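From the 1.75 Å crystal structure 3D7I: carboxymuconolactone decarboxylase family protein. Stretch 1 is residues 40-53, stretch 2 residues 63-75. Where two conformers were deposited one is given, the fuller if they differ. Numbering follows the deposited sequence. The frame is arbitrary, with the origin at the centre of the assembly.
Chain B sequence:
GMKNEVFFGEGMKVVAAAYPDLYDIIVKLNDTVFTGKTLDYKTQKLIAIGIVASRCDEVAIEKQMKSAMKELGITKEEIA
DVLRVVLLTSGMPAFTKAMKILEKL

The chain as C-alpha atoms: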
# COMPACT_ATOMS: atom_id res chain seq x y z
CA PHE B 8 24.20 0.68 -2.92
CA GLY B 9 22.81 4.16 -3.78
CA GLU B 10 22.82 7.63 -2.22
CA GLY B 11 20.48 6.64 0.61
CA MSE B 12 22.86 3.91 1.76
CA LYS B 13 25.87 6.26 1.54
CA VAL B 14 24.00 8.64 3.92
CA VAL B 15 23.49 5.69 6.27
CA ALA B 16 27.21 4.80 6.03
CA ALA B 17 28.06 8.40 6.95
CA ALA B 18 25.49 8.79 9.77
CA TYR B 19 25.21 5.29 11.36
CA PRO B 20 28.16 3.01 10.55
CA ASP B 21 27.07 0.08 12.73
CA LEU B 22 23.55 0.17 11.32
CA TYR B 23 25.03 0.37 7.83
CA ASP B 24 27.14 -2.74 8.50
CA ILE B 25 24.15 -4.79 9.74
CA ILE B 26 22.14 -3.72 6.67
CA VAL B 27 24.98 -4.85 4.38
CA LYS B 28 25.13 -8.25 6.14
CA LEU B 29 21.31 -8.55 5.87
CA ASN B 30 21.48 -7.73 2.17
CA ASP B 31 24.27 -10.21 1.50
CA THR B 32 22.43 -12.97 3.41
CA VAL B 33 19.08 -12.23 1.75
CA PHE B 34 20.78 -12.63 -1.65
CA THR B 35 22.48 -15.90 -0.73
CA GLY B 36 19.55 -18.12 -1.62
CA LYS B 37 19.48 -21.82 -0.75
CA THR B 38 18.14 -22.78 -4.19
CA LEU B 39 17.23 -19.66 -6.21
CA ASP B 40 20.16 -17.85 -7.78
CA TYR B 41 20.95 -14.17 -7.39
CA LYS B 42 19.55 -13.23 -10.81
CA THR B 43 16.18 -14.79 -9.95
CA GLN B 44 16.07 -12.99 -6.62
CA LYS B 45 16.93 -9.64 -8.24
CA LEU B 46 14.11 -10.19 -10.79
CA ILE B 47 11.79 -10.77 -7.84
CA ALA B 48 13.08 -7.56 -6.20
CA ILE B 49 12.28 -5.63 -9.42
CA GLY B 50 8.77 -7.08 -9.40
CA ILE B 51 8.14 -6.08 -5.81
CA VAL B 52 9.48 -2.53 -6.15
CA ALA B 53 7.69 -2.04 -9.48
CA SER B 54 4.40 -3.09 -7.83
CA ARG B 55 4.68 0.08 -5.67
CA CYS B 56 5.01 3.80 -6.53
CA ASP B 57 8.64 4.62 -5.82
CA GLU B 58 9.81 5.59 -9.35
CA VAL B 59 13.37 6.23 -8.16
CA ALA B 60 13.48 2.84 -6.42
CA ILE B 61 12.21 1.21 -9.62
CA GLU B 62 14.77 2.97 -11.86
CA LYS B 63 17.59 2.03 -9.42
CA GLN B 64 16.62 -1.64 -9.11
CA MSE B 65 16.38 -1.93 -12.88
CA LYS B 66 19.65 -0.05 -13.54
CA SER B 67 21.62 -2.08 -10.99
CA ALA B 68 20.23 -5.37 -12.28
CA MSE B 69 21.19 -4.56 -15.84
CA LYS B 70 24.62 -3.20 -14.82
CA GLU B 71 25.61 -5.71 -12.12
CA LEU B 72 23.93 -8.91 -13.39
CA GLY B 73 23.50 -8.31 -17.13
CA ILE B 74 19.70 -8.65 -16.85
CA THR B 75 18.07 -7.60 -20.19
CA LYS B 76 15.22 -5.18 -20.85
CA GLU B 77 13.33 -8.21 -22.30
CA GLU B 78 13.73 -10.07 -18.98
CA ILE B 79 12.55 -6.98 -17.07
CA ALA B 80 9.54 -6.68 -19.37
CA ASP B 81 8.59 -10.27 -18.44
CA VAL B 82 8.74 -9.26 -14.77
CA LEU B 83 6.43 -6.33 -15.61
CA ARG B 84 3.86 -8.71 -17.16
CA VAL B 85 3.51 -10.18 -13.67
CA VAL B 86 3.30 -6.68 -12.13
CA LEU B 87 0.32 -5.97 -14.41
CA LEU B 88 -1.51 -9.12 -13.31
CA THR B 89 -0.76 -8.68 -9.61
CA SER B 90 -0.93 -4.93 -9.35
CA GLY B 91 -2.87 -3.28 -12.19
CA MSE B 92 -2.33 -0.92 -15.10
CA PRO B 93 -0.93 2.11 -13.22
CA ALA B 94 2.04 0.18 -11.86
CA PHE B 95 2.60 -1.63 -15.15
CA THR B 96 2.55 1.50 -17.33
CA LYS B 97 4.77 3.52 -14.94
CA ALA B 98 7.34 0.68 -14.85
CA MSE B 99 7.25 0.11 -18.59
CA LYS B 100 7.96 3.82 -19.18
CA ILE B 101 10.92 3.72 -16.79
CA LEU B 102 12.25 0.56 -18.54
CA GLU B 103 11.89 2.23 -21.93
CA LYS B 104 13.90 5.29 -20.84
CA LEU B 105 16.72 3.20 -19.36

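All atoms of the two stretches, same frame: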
# COMPACT_ATOMS: atom_id res chain seq x y z
N ASP B 40 18.92 -18.59 -7.57
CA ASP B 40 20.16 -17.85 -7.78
C ASP B 40 19.93 -16.35 -7.65
O ASP B 40 18.81 -15.89 -7.49
CB ASP B 40 20.85 -18.25 -9.10
CG ASP B 40 20.06 -17.89 -10.33
OD1 ASP B 40 19.13 -17.05 -10.32
OD2 ASP B 40 20.41 -18.48 -11.39
N TYR B 41 21.01 -15.60 -7.63
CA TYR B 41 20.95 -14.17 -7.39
C TYR B 41 20.14 -13.44 -8.47
O TYR B 41 19.34 -12.55 -8.17
CB TYR B 41 22.38 -13.65 -7.39
CG TYR B 41 22.58 -12.21 -7.03
CD1 TYR B 41 21.87 -11.61 -6.01
CD2 TYR B 41 23.55 -11.45 -7.70
CE1 TYR B 41 22.10 -10.28 -5.67
CE2 TYR B 41 23.78 -10.13 -7.37
CZ TYR B 41 23.06 -9.56 -6.35
OH TYR B 41 23.30 -8.24 -6.02
N LYS B 42 20.35 -13.82 -9.72
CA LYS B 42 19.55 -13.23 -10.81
C LYS B 42 18.05 -13.36 -10.58
O LYS B 42 17.31 -12.39 -10.75
CB LYS B 42 19.93 -13.85 -12.14
CG LYS B 42 19.19 -13.31 -13.36
CD LYS B 42 19.55 -14.11 -14.61
CE LYS B 42 18.95 -13.50 -15.88
NZ LYS B 42 19.35 -14.24 -17.10
N THR B 43 17.60 -14.55 -10.21
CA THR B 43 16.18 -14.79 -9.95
C THR B 43 15.67 -13.92 -8.81
O THR B 43 14.61 -13.32 -8.90
CB THR B 43 15.88 -16.27 -9.66
OG1 THR B 43 16.27 -17.05 -10.79
CG2 THR B 43 14.40 -16.49 -9.39
N GLN B 44 16.44 -13.84 -7.73
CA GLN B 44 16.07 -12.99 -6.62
C GLN B 44 16.02 -11.50 -6.99
O GLN B 44 15.16 -10.80 -6.50
CB GLN B 44 17.02 -13.20 -5.45
CG GLN B 44 16.90 -14.53 -4.79
CD GLN B 44 17.78 -14.61 -3.58
OE1 GLN B 44 19.00 -14.51 -3.71
NE2 GLN B 44 17.18 -14.82 -2.40
N LYS B 45 16.96 -11.03 -7.79
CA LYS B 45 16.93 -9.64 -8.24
C LYS B 45 15.73 -9.34 -9.14
O LYS B 45 15.16 -8.26 -9.06
CB LYS B 45 18.24 -9.27 -8.95
CG LYS B 45 19.34 -9.00 -7.95
CD LYS B 45 19.17 -7.64 -7.26
CE LYS B 45 20.25 -7.48 -6.18
NZ LYS B 45 20.16 -6.19 -5.43
N LEU B 46 15.35 -10.30 -9.97
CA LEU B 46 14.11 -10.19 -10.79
C LEU B 46 12.87 -10.08 -9.90
O LEU B 46 11.97 -9.27 -10.15
CB LEU B 46 13.99 -11.36 -11.78
CG LEU B 46 15.03 -11.40 -12.91
CD1 LEU B 46 14.99 -12.72 -13.67
CD2 LEU B 46 14.84 -10.23 -13.89
N ILE B 47 12.84 -10.87 -8.83
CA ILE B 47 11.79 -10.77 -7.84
C ILE B 47 11.78 -9.39 -7.18
O ILE B 47 10.72 -8.79 -7.01
CB ILE B 47 11.94 -11.90 -6.78
CG1 ILE B 47 11.68 -13.27 -7.41
CG2 ILE B 47 10.99 -11.68 -5.57
CD1 ILE B 47 12.24 -14.45 -6.57
N ALA B 48 12.97 -8.88 -6.83
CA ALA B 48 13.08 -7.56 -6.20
C ALA B 48 12.51 -6.48 -7.14
O ALA B 48 11.79 -5.59 -6.70
CB ALA B 48 14.55 -7.26 -5.81
N ILE B 49 12.83 -6.57 -8.43
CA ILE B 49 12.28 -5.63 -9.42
C ILE B 49 10.77 -5.68 -9.41
O ILE B 49 10.12 -4.65 -9.37
CB ILE B 49 12.82 -5.88 -10.85
CG1 ILE B 49 14.32 -5.56 -10.93
CG2 ILE B 49 12.09 -5.01 -11.91
CD1 ILE B 49 15.00 -6.21 -12.12
N GLY B 50 10.21 -6.90 -9.45
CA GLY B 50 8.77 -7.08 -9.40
C GLY B 50 8.12 -6.41 -8.20
O GLY B 50 7.10 -5.73 -8.32
N ILE B 51 8.71 -6.62 -7.03
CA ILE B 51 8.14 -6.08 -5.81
C ILE B 51 8.17 -4.57 -5.83
O ILE B 51 7.17 -3.92 -5.53
CB ILE B 51 8.86 -6.62 -4.55
CG1 ILE B 51 8.57 -8.12 -4.37
CG2 ILE B 51 8.42 -5.84 -3.28
CD1 ILE B 51 9.44 -8.84 -3.36
N VAL B 52 9.32 -3.99 -6.14
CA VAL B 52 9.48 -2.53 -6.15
C VAL B 52 8.59 -1.90 -7.23
O VAL B 52 7.96 -0.85 -7.02
CB VAL B 52 10.95 -2.15 -6.40
CG1 VAL B 52 11.11 -0.63 -6.48
CG2 VAL B 52 11.85 -2.72 -5.27
N ALA B 53 8.51 -2.56 -8.39
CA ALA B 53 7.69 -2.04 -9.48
C ALA B 53 6.20 -2.10 -9.16
O ALA B 53 5.43 -1.38 -9.78
CB ALA B 53 7.99 -2.75 -10.82
N LYS B 63 16.35 2.52 -10.04
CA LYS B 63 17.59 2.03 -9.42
C LYS B 63 17.69 0.52 -9.39
O LYS B 63 18.76 -0.04 -9.68
CB LYS B 63 17.72 2.58 -7.99
N GLN B 64 16.60 -0.18 -9.07
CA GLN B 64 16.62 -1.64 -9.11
C GLN B 64 16.89 -2.11 -10.52
O GLN B 64 17.66 -3.05 -10.73
CB GLN B 64 15.32 -2.30 -8.58
CG GLN B 64 15.27 -2.61 -7.07
CD GLN B 64 16.15 -3.79 -6.64
OE1 GLN B 64 16.54 -4.64 -7.44
NE2 GLN B 64 16.45 -3.86 -5.35
N MSE B 65 16.23 -1.50 -11.51
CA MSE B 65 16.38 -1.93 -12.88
C MSE B 65 17.80 -1.67 -13.37
O MSE B 65 18.43 -2.55 -13.98
CB MSE B 65 15.38 -1.19 -13.77
CG MSE B 65 13.92 -1.65 -13.56
SE MSE B 65 12.82 -0.78 -14.84
CE MSE B 65 11.14 -1.58 -14.33
N LYS B 66 18.30 -0.46 -13.09
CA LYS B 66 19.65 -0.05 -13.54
C LYS B 66 20.71 -0.98 -12.97
O LYS B 66 21.55 -1.49 -13.70
CB LYS B 66 19.94 1.40 -13.13
CG LYS B 66 19.31 2.43 -14.03
N SER B 67 20.66 -1.20 -11.66
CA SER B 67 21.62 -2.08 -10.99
C SER B 67 21.57 -3.51 -11.52
O SER B 67 22.59 -4.13 -11.73
CB SER B 67 21.40 -2.07 -9.47
OG SER B 67 20.06 -2.42 -9.14
N ALA B 68 20.36 -4.03 -11.72
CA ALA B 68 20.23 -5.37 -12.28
C ALA B 68 20.89 -5.50 -13.64
O ALA B 68 21.54 -6.51 -13.94
CB ALA B 68 18.75 -5.75 -12.39
N MSE B 69 20.69 -4.50 -14.49
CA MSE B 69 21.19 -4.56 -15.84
C MSE B 69 22.71 -4.42 -15.77
O MSE B 69 23.42 -5.16 -16.43
CB MSE B 69 20.59 -3.44 -16.68
CG MSE B 69 19.09 -3.61 -16.94
SE MSE B 69 18.44 -2.19 -18.09
CE MSE B 69 19.17 -2.89 -19.73
N LYS B 70 23.18 -3.51 -14.93
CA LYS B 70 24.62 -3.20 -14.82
C LYS B 70 25.37 -4.33 -14.13
O LYS B 70 26.33 -4.88 -14.70
CB LYS B 70 24.83 -1.89 -14.05
N GLU B 71 24.94 -4.69 -12.93
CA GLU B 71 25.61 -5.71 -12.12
C GLU B 71 25.43 -7.13 -12.65
O GLU B 71 26.41 -7.87 -12.73
CB GLU B 71 25.17 -5.64 -10.65
N LEU B 72 24.21 -7.52 -13.02
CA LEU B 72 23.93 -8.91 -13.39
C LEU B 72 23.75 -9.15 -14.89
O LEU B 72 23.58 -10.29 -15.32
CB LEU B 72 22.67 -9.40 -12.64
CG LEU B 72 22.70 -9.41 -11.11
CD1 LEU B 72 22.47 -8.01 -10.53
CD2 LEU B 72 21.66 -10.36 -10.53
N GLY B 73 23.75 -8.11 -15.70
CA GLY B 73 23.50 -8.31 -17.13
C GLY B 73 22.06 -8.72 -17.47
O GLY B 73 21.80 -9.30 -18.53
N ILE B 74 21.13 -8.40 -16.58
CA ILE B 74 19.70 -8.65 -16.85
C ILE B 74 19.28 -7.80 -18.06
O ILE B 74 19.72 -6.66 -18.19
CB ILE B 74 18.87 -8.41 -15.57
CG1 ILE B 74 19.05 -9.63 -14.62
CG2 ILE B 74 17.38 -8.15 -15.90
CD1 ILE B 74 18.54 -9.44 -13.20
N THR B 75 18.47 -8.35 -18.98
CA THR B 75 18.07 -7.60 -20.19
C THR B 75 16.77 -6.83 -20.01
O THR B 75 15.99 -7.13 -19.12
CB THR B 75 17.88 -8.50 -21.42
OG1 THR B 75 16.84 -9.44 -21.18
CG2 THR B 75 19.26 -9.26 -21.83
O HOH W 1 20.38 -11.76 -18.75

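Two helices of one chain run nearly antiparallel, their N-to-C directions 163° apart and their axes 9.5 Å apart at closest approach. No direct hydrogen bond joins them, so the contact rests on shape, and shape here is a matter of rotamers. Ala68 presents CB to Ile49, whose CD1 lies 3.8 Å away. Ile49 leaves its helix sideways, but its m,t rotamer brings CD1 nearer the partner helix, while its CG2 lies 4.2 Å from CG of the selenomethionine Met65.

Gln64 is the knob of the interface, seated among Lys45, Ala48, Ile49 and Val52. With chi1 and chi2 both m, its chain folds over instead of extending, bringing CG to 3.9 Å from Val52 CG2 and OE1 to 3.7 Å from Ala48 CB. The fit has a polar price: OE1 is buried without a hydrogen-bonding partner.

At the other end, Leu72 (m,p) sets CD2 3.6 Å from Tyr41 CD2, obliquely to the ring, and 3.7 Å from Lys45 CG. Lys45 thus contributes its aliphatic stem, bent by m,m at chi1 and chi2 and straight thereafter. Lys42, by contrast, is all-trans; CG passes 3.9 Å from Ile74 CG1, and the extended chain delivers NZ to a water (3.2 Å from its O) that donates to Gly73 O, 2.8 Å from that same water O. This is a bridge through solvent beside an apolar contact.

Gly73 turns the chain out of its helix with positive phi, a conformation that favours glycine, and Ile74 then points back toward the first helix, its CD1 3.8 Å from Leu46 CD2. The first helix is capped by Asp40, whose p rotamer places OD1 2.9 Å from Thr43 N and 2.9 Å from Thr43 OG1, accepting from both.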